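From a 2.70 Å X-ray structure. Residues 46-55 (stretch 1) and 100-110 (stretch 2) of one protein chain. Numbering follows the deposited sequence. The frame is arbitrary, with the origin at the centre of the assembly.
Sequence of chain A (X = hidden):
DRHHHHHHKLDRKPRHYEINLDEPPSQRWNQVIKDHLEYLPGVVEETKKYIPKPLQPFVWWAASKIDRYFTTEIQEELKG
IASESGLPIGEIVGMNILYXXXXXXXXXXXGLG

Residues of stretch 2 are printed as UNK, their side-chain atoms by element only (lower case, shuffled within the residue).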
ATOM      1  N   GLU A  46      17.951  -6.314  -7.734  1.00 56.00           N
ATOM      2  CA  GLU A  46      17.423  -5.266  -8.594  1.00 57.70           C
ATOM      3  C   GLU A  46      16.860  -4.094  -7.797  1.00 50.08           C
ATOM      4  O   GLU A  46      16.915  -2.951  -8.264  1.00 49.46           O
ATOM      5  CB  GLU A  46      16.342  -5.841  -9.513  1.00 59.68           C
ATOM      6  CG  GLU A  46      15.990  -4.936 -10.677  1.00 63.97           C
ATOM      7  CD  GLU A  46      17.199  -4.608 -11.542  1.00 67.83           C
ATOM      8  OE1 GLU A  46      18.040  -5.510 -11.768  1.00 67.69           O
ATOM      9  OE2 GLU A  46      17.310  -3.449 -11.991  1.00 68.47           O
ATOM     10  N   THR A  47      16.317  -4.352  -6.604  1.00 43.94           N
ATOM     11  CA  THR A  47      15.797  -3.270  -5.773  1.00 40.84           C
ATOM     12  C   THR A  47      16.919  -2.378  -5.253  1.00 41.38           C
ATOM     13  O   THR A  47      16.772  -1.150  -5.214  1.00 35.98           O
ATOM     14  CB  THR A  47      14.990  -3.839  -4.604  1.00 36.77           C
ATOM     15  OG1 THR A  47      13.951  -4.677  -5.110  1.00 38.91           O
ATOM     16  CG2 THR A  47      14.361  -2.723  -3.784  1.00 34.73           C
ATOM     17  N   LYS A  48      18.039  -2.977  -4.833  1.00 45.53           N
ATOM     18  CA  LYS A  48      19.144  -2.196  -4.288  1.00 45.80           C
ATOM     19  C   LYS A  48      19.635  -1.154  -5.280  1.00 44.79           C
ATOM     20  O   LYS A  48      20.049  -0.059  -4.880  1.00 41.52           O
ATOM     21  CB  LYS A  48      20.302  -3.118  -3.896  1.00 49.56           C
ATOM     22  CG  LYS A  48      19.995  -4.091  -2.758  1.00 52.22           C
ATOM     23  CD  LYS A  48      21.275  -4.705  -2.186  1.00 56.04           C
ATOM     24  CE  LYS A  48      22.108  -5.412  -3.254  1.00 61.28           C
ATOM     25  NZ  LYS A  48      23.411  -5.889  -2.712  1.00 64.55           N
ATOM     26  N   LYS A  49      19.586  -1.469  -6.575  1.00 47.08           N
ATOM     27  CA  LYS A  49      20.047  -0.534  -7.592  1.00 45.63           C
ATOM     28  C   LYS A  49      19.273   0.777  -7.572  1.00 43.59           C
ATOM     29  O   LYS A  49      19.770   1.782  -8.088  1.00 44.01           O
ATOM     30  CB  LYS A  49      19.925  -1.192  -8.962  1.00 47.02           C
ATOM     31  CG  LYS A  49      20.770  -2.440  -9.108  1.00 52.99           C
ATOM     32  CD  LYS A  49      20.609  -3.056 -10.483  1.00 62.61           C
ATOM     33  CE  LYS A  49      21.362  -4.372 -10.593  1.00 69.32           C
ATOM     34  NZ  LYS A  49      21.146  -5.028 -11.916  1.00 73.09           N
ATOM     35  N   TYR A  50      18.071   0.794  -6.996  1.00 42.87           N
ATOM     36  CA  TYR A  50      17.280   2.015  -6.940  1.00 41.46           C
ATOM     37  C   TYR A  50      17.680   2.929  -5.792  1.00 39.06           C
ATOM     38  O   TYR A  50      17.270   4.095  -5.781  1.00 40.54           O
ATOM     39  CB  TYR A  50      15.797   1.674  -6.819  1.00 42.46           C
ATOM     40  CG  TYR A  50      15.173   1.164  -8.104  1.00 44.86           C
ATOM     41  CD1 TYR A  50      14.498   2.022  -8.961  1.00 42.70           C
ATOM     42  CD2 TYR A  50      15.259  -0.179  -8.455  1.00 48.18           C
ATOM     43  CE1 TYR A  50      13.920   1.555 -10.131  1.00 45.63           C
ATOM     44  CE2 TYR A  50      14.684  -0.655  -9.622  1.00 48.54           C
ATOM     45  CZ  TYR A  50      14.016   0.216 -10.455  1.00 47.54           C
ATOM     46  OH  TYR A  50      13.442  -0.255 -11.615  1.00 47.47           O
ATOM     47  N   ILE A  51      18.440   2.430  -4.826  1.00 43.83           N
ATOM     48  CA  ILE A  51      18.907   3.268  -3.719  1.00 42.36           C
ATOM     49  C   ILE A  51      20.045   4.151  -4.225  1.00 43.44           C
ATOM     50  O   ILE A  51      20.993   3.629  -4.834  1.00 43.70           O
ATOM     51  CB  ILE A  51      19.369   2.407  -2.544  1.00 43.27           C
ATOM     52  CG1 ILE A  51      18.277   1.418  -2.127  1.00 43.46           C
ATOM     53  CG2 ILE A  51      19.738   3.293  -1.357  1.00 42.73           C
ATOM     54  CD1 ILE A  51      18.693   0.449  -1.033  1.00 43.99           C
ATOM     55  N   PRO A  52      19.999   5.467  -4.001  1.00 43.94           N
ATOM     56  CA  PRO A  52      21.111   6.325  -4.437  1.00 43.46           C
ATOM     57  C   PRO A  52      22.436   5.837  -3.871  1.00 45.15           C
ATOM     58  O   PRO A  52      22.558   5.577  -2.673  1.00 46.18           O
ATOM     59  CB  PRO A  52      20.733   7.704  -3.885  1.00 42.93           C
ATOM     60  CG  PRO A  52      19.260   7.659  -3.726  1.00 43.60           C
ATOM     61  CD  PRO A  52      18.926   6.246  -3.359  1.00 43.75           C
ATOM     62  N   LYS A  53      23.435   5.724  -4.746  1.00 49.87           N
ATOM     63  CA  LYS A  53      24.708   5.138  -4.335  1.00 54.10           C
ATOM     64  C   LYS A  53      25.353   5.867  -3.162  1.00 55.04           C
ATOM     65  O   LYS A  53      25.902   5.185  -2.279  1.00 52.64           O
ATOM     66  CB  LYS A  53      25.666   5.089  -5.531  1.00 58.12           C
ATOM     67  CG  LYS A  53      26.925   4.277  -5.268  1.00 64.19           C
ATOM     68  CD  LYS A  53      27.704   4.015  -6.549  1.00 71.04           C
ATOM     69  CE  LYS A  53      28.927   3.147  -6.289  1.00 75.19           C
ATOM     70  NZ  LYS A  53      29.569   2.681  -7.553  1.00 79.51           N
ATOM     71  N   PRO A  54      25.337   7.203  -3.082  1.00 58.16           N
ATOM     72  CA  PRO A  54      25.957   7.863  -1.921  1.00 60.90           C
ATOM     73  C   PRO A  54      25.340   7.455  -0.590  1.00 59.02           C
ATOM     74  O   PRO A  54      26.026   7.500   0.441  1.00 64.07           O
ATOM     75  CB  PRO A  54      25.743   9.357  -2.212  1.00 61.59           C
ATOM     76  CG  PRO A  54      25.580   9.437  -3.691  1.00 60.63           C
ATOM     77  CD  PRO A  54      24.867   8.178  -4.081  1.00 58.13           C
ATOM     78  N   LEU A  55      24.067   7.061  -0.576  1.00 47.33           N
ATOM     79  CA  LEU A  55      23.389   6.698   0.662  1.00 43.77           C
ATOM     80  C   LEU A  55      23.356   5.199   0.915  1.00 42.39           C
ATOM     81  O   LEU A  55      22.876   4.776   1.969  1.00 39.40           O
ATOM     82  CB  LEU A  55      21.958   7.251   0.671  1.00 41.98           C
ATOM     83  CG  LEU A  55      21.822   8.759   0.899  1.00 42.16           C
ATOM     84  CD1 LEU A  55      20.376   9.160   0.853  1.00 42.13           C
ATOM     85  CD2 LEU A  55      22.426   9.184   2.227  1.00 41.97           C
ATOM     86  N   UNK A 100       9.196   2.476  -0.950  1.00 46.95           N
ATOM     87  CA  UNK A 100       8.919   2.989  -2.287  1.00 48.99           C
ATOM     88  C   UNK A 100      10.188   3.275  -3.085  1.00 49.79           C
ATOM     89  O   UNK A 100      10.132   3.984  -4.095  1.00 55.42           O
ATOM     90  c   UNK A 100       8.077   4.261  -2.196  1.00 50.55           C
ATOM     91  o   UNK A 100       8.513   6.599  -1.923  1.00 57.78           O
ATOM     92  o   UNK A 100       9.846   5.191  -0.894  1.00 56.96           O
ATOM     93  c   UNK A 100       8.863   5.436  -1.628  1.00 56.03           C
ATOM     94  N   UNK A 101      11.332   2.735  -2.665  1.00 41.16           N
ATOM     95  CA  UNK A 101      12.582   3.117  -3.311  1.00 38.74           C
ATOM     96  C   UNK A 101      12.601   2.665  -4.764  1.00 40.46           C
ATOM     97  O   UNK A 101      13.166   3.350  -5.626  1.00 43.29           O
ATOM     98  c   UNK A 101      15.069   3.169  -3.027  1.00 36.57           C
ATOM     99  c   UNK A 101      13.827   1.032  -2.605  1.00 42.57           C
ATOM    100  c   UNK A 101      13.782   2.556  -2.526  1.00 39.81           C
ATOM    101  N   UNK A 102      11.995   1.521  -5.068  1.00 41.25           N
ATOM    102  CA  UNK A 102      11.946   1.009  -6.430  1.00 39.81           C
ATOM    103  C   UNK A 102      10.625   1.308  -7.115  1.00 37.01           C
ATOM    104  O   UNK A 102      10.420   0.880  -8.254  1.00 38.03           O
ATOM    105  c   UNK A 102      12.211  -0.500  -6.440  1.00 37.42           C
ATOM    106  N   UNK A 103       9.727   2.037  -6.453  1.00 35.56           N
ATOM    107  CA  UNK A 103       8.446   2.381  -7.056  1.00 34.79           C
ATOM    108  C   UNK A 103       8.579   3.511  -8.068  1.00 35.67           C
ATOM    109  O   UNK A 103       7.947   3.475  -9.129  1.00 40.34           O
ATOM    110  c   UNK A 103       7.452   2.766  -5.964  1.00 32.27           C
ATOM    111  N   UNK A 104       9.400   4.512  -7.768  1.00 36.04           N
ATOM    112  CA  UNK A 104       9.530   5.702  -8.599  1.00 37.21           C
ATOM    113  C   UNK A 104      11.013   5.930  -8.859  1.00 41.87           C
ATOM    114  O   UNK A 104      11.769   6.227  -7.930  1.00 42.30           O
ATOM    115  c   UNK A 104       9.260  10.474  -9.122  1.00 44.28           C
ATOM    116  c   UNK A 104       8.140   9.219 -10.814  1.00 49.39           C
ATOM    117  c   UNK A 104       8.884   6.909  -7.912  1.00 38.69           C
ATOM    118  c   UNK A 104       8.811   8.134  -8.773  1.00 43.04           C
ATOM    119  c   UNK A 104       9.329   9.339  -8.331  1.00 42.87           C
ATOM    120  c   UNK A 104       8.665  10.413 -10.363  1.00 47.58           C
ATOM    121  c   UNK A 104       8.211   8.086 -10.018  1.00 46.40           C
ATOM    122  N   UNK A 105      11.430   5.781 -10.114  1.00 54.10           N
ATOM    123  CA  UNK A 105      12.847   5.869 -10.452  1.00 59.73           C
ATOM    124  C   UNK A 105      13.328   7.311 -10.340  1.00 60.48           C
ATOM    125  O   UNK A 105      12.851   8.193 -11.064  1.00 56.48           O
ATOM    126  c   UNK A 105      14.526   4.934 -12.100  1.00 59.47           C
ATOM    127  o   UNK A 105      14.784   4.199 -13.077  1.00 61.71           O
ATOM    128  c   UNK A 105      13.083   5.334 -11.861  1.00 60.19           C
ATOM    129  o   UNK A 105      15.400   5.344 -11.309  1.00 58.45           O
ATOM    130  N   UNK A 106      14.283   7.548  -9.440  1.00 66.32           N
ATOM    131  CA  UNK A 106      14.821   8.881  -9.196  1.00 72.80           C
ATOM    132  C   UNK A 106      16.344   8.885  -9.277  1.00 76.07           C
ATOM    133  O   UNK A 106      17.004   9.734  -8.672  1.00 78.81           O
ATOM    134  n   UNK A 106      11.628   7.902  -3.608  1.00 69.31           N
ATOM    135  c   UNK A 106      11.702   9.013  -4.337  1.00 73.51           C
ATOM    136  n   UNK A 106      12.271   8.985  -5.541  1.00 73.59           N
ATOM    137  c   UNK A 106      12.875   9.772  -7.813  1.00 68.93           C
ATOM    138  n   UNK A 106      11.202  10.150  -3.861  1.00 74.46           N
ATOM    139  c   UNK A 106      12.401  10.149  -6.417  1.00 70.33           C
ATOM    140  c   UNK A 106      14.349   9.411  -7.840  1.00 70.56           C
ATOM    141  N   UNK A 107      16.917   7.947 -10.034  1.00 75.01           N
ATOM    142  CA  UNK A 107      18.368   7.862 -10.146  1.00 77.28           C
ATOM    143  C   UNK A 107      18.941   8.933 -11.066  1.00 85.96           C
ATOM    144  O   UNK A 107      20.108   9.313 -10.913  1.00 86.94           O
ATOM    145  c   UNK A 107      17.572   2.462 -11.731  1.00 62.50           C
ATOM    146  c   UNK A 107      18.766   3.990 -10.210  1.00 67.91           C
ATOM    147  n   UNK A 107      16.564   2.235 -12.564  1.00 62.32           N
ATOM    148  n   UNK A 107      17.699   3.649 -11.145  1.00 65.95           N
ATOM    149  n   UNK A 107      18.450   1.500 -11.484  1.00 59.00           N
ATOM    150  c   UNK A 107      18.585   5.378  -9.606  1.00 70.78           C
ATOM    151  c   UNK A 107      18.768   6.473 -10.642  1.00 74.45           C
ATOM    152  N   UNK A 108      18.149   9.427 -12.021  1.00 92.88           N
ATOM    153  CA  UNK A 108      18.612  10.506 -12.887  1.00 96.55           C
ATOM    154  C   UNK A 108      18.962  11.763 -12.100  1.00 98.02           C
ATOM    155  O   UNK A 108      19.750  12.583 -12.582  1.00103.02           O
ATOM    156  n   UNK A 108      14.506  12.428 -12.618  1.00105.51           N
ATOM    157  n   UNK A 108      15.349  10.462 -12.737  1.00101.26           N
ATOM    158  c   UNK A 108      14.310  11.157 -12.311  1.00101.66           C
ATOM    159  c   UNK A 108      15.714  12.550 -13.262  1.00106.62           C
ATOM    160  c   UNK A 108      17.543  10.830 -13.930  1.00 97.59           C
ATOM    161  c   UNK A 108      16.253  11.310 -13.341  1.00102.14           C
ATOM    162  N   UNK A 109      18.395  11.932 -10.902  1.00 92.43           N
ATOM    163  CA  UNK A 109      18.708  13.098 -10.081  1.00 90.19           C
ATOM    164  C   UNK A 109      20.132  13.013  -9.549  1.00 92.13           C
ATOM    165  O   UNK A 109      20.789  14.043  -9.350  1.00 95.39           O
ATOM    166  c   UNK A 109      17.687  13.229  -8.934  1.00 87.60           C
ATOM    167  c   UNK A 109      17.990  14.455  -8.080  1.00 88.95           C
ATOM    168  c   UNK A 109      16.256  13.298  -9.485  1.00 84.39           C
ATOM    169  c   UNK A 109      16.001  14.463 -10.430  1.00 83.30           C
ATOM    170  N   UNK A 110      20.631  11.806  -9.305  1.00 91.54           N
ATOM    171  CA  UNK A 110      22.006  11.617  -8.850  1.00 91.94           C
ATOM    172  C   UNK A 110      22.943  11.347 -10.025  1.00 92.15           C
ATOM    173  O   UNK A 110      23.867  12.117 -10.287  1.00 91.25           O
ATOM    174  c   UNK A 110      21.466  11.389  -4.236  1.00 83.80           C
ATOM    175  c   UNK A 110      21.381  10.748  -6.550  1.00 90.14           C
ATOM    176  c   UNK A 110      22.104  11.127  -5.430  1.00 87.09           C
ATOM    177  c   UNK A 110      19.357  10.907  -5.257  1.00 85.36           C
ATOM    178  c   UNK A 110      20.000  10.643  -6.451  1.00 89.01           C
ATOM    179  c   UNK A 110      20.092  11.281  -4.152  1.00 83.26           C
ATOM    180  c   UNK A 110      22.079  10.465  -7.847  1.00 91.04           C
TER

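Position 100 carries two side-chain carbons, the second bearing two oxygens, and lies out of reach of stretch 1. A carboxylate on so short a stem is aspartate, D100. Its backbone O accepts a hydrogen bond from the backbone N of position 103, 3.1 Å away, which closes a turn around positions 101 and 102, the two that pack on stretch 1.

At position 101 one carbon carries two more, a compact fork without polar atoms; one outer carbon packs against I51 and Y50, the other against T47. This is valine, V101. Its CG2 lies 3.8 Å from I51 CG1 and 4.1 Å from Y50 CB, and its CG1 is 4.0 Å from T47 CG2, so both methyls meet apolar parts of these residues.

Position 102 has a single side-chain carbon, set over one face of the Y50 ring, hence alanine, A102. The CB is 3.9 Å from the ring centroid, in a CH-pi contact. A methyl suits this place because the backbone also comes close: CA of A102 is 3.6 Å from Y50 CG.

Position 103 again shows one carbon, pointing away from stretch 1: alanine, A103. Position 104 has one carbon followed by a six-carbon ring with no oxygen, also pointing away: phenylalanine, F104. Stretch 1 constrains neither side chain, large or small.

Position 105 repeats the pattern of two carbons and two oxygens, its carboxylate carbon near the Y50 ring, so it is aspartate, D105. Its CG approaches Y50 CE1 at 4.0 Å, but the carboxylate has its main partner at position 107.

Position 106 has three carbons, a nitrogen, and a carbon carrying two further nitrogens, with no contact to stretch 1: arginine, R106. Its length suits a reach back to D100 in a long salt bridge, NH2 to OD2 at 3.8 Å.

The same atoms recur at position 107, but here the planar end lies on the Y50 ring and a stem carbon nears K49 O: arginine, R107. Its NE and NH2 donate to D105 OD1 and OD2 at 2.9 and 2.7 Å. The guanidinium stacks on Y50, with planes at 24° and CZ 4.2 Å from the ring centroid, while CD packs 3.2 Å from K49 O.

Position 108 has one carbon and a five-membered ring of three carbons and two nitrogens: histidine, H108, a polar ring in an exposed, poorly ordered place. Position 109 has four carbons, forked at the first with one arm two carbons long: isoleucine, I109. Both are out of reach of stretch 1, which leaves their type unconstrained.

Position 110 has one carbon and a six-carbon ring against P52 and P54: phenylalanine, F110. Its flat face suits P52, whose CB is 3.6 Å from the ring centroid; P54 CG, 4.2 Å from F110 CD1, adds a looser apolar contact.

The contact works without a hydrogen bond between the stretches. Y50 is its centre, held between A102 on one face and the R107 guanidinium on the opposite one. D105 pairs that guanidinium's charge while its flat surface remains free for cation-pi stacking. V101 and F110 extend the packing to I51 and the prolines.

Stretch 2 (100-110) DVAAFDRRHIF
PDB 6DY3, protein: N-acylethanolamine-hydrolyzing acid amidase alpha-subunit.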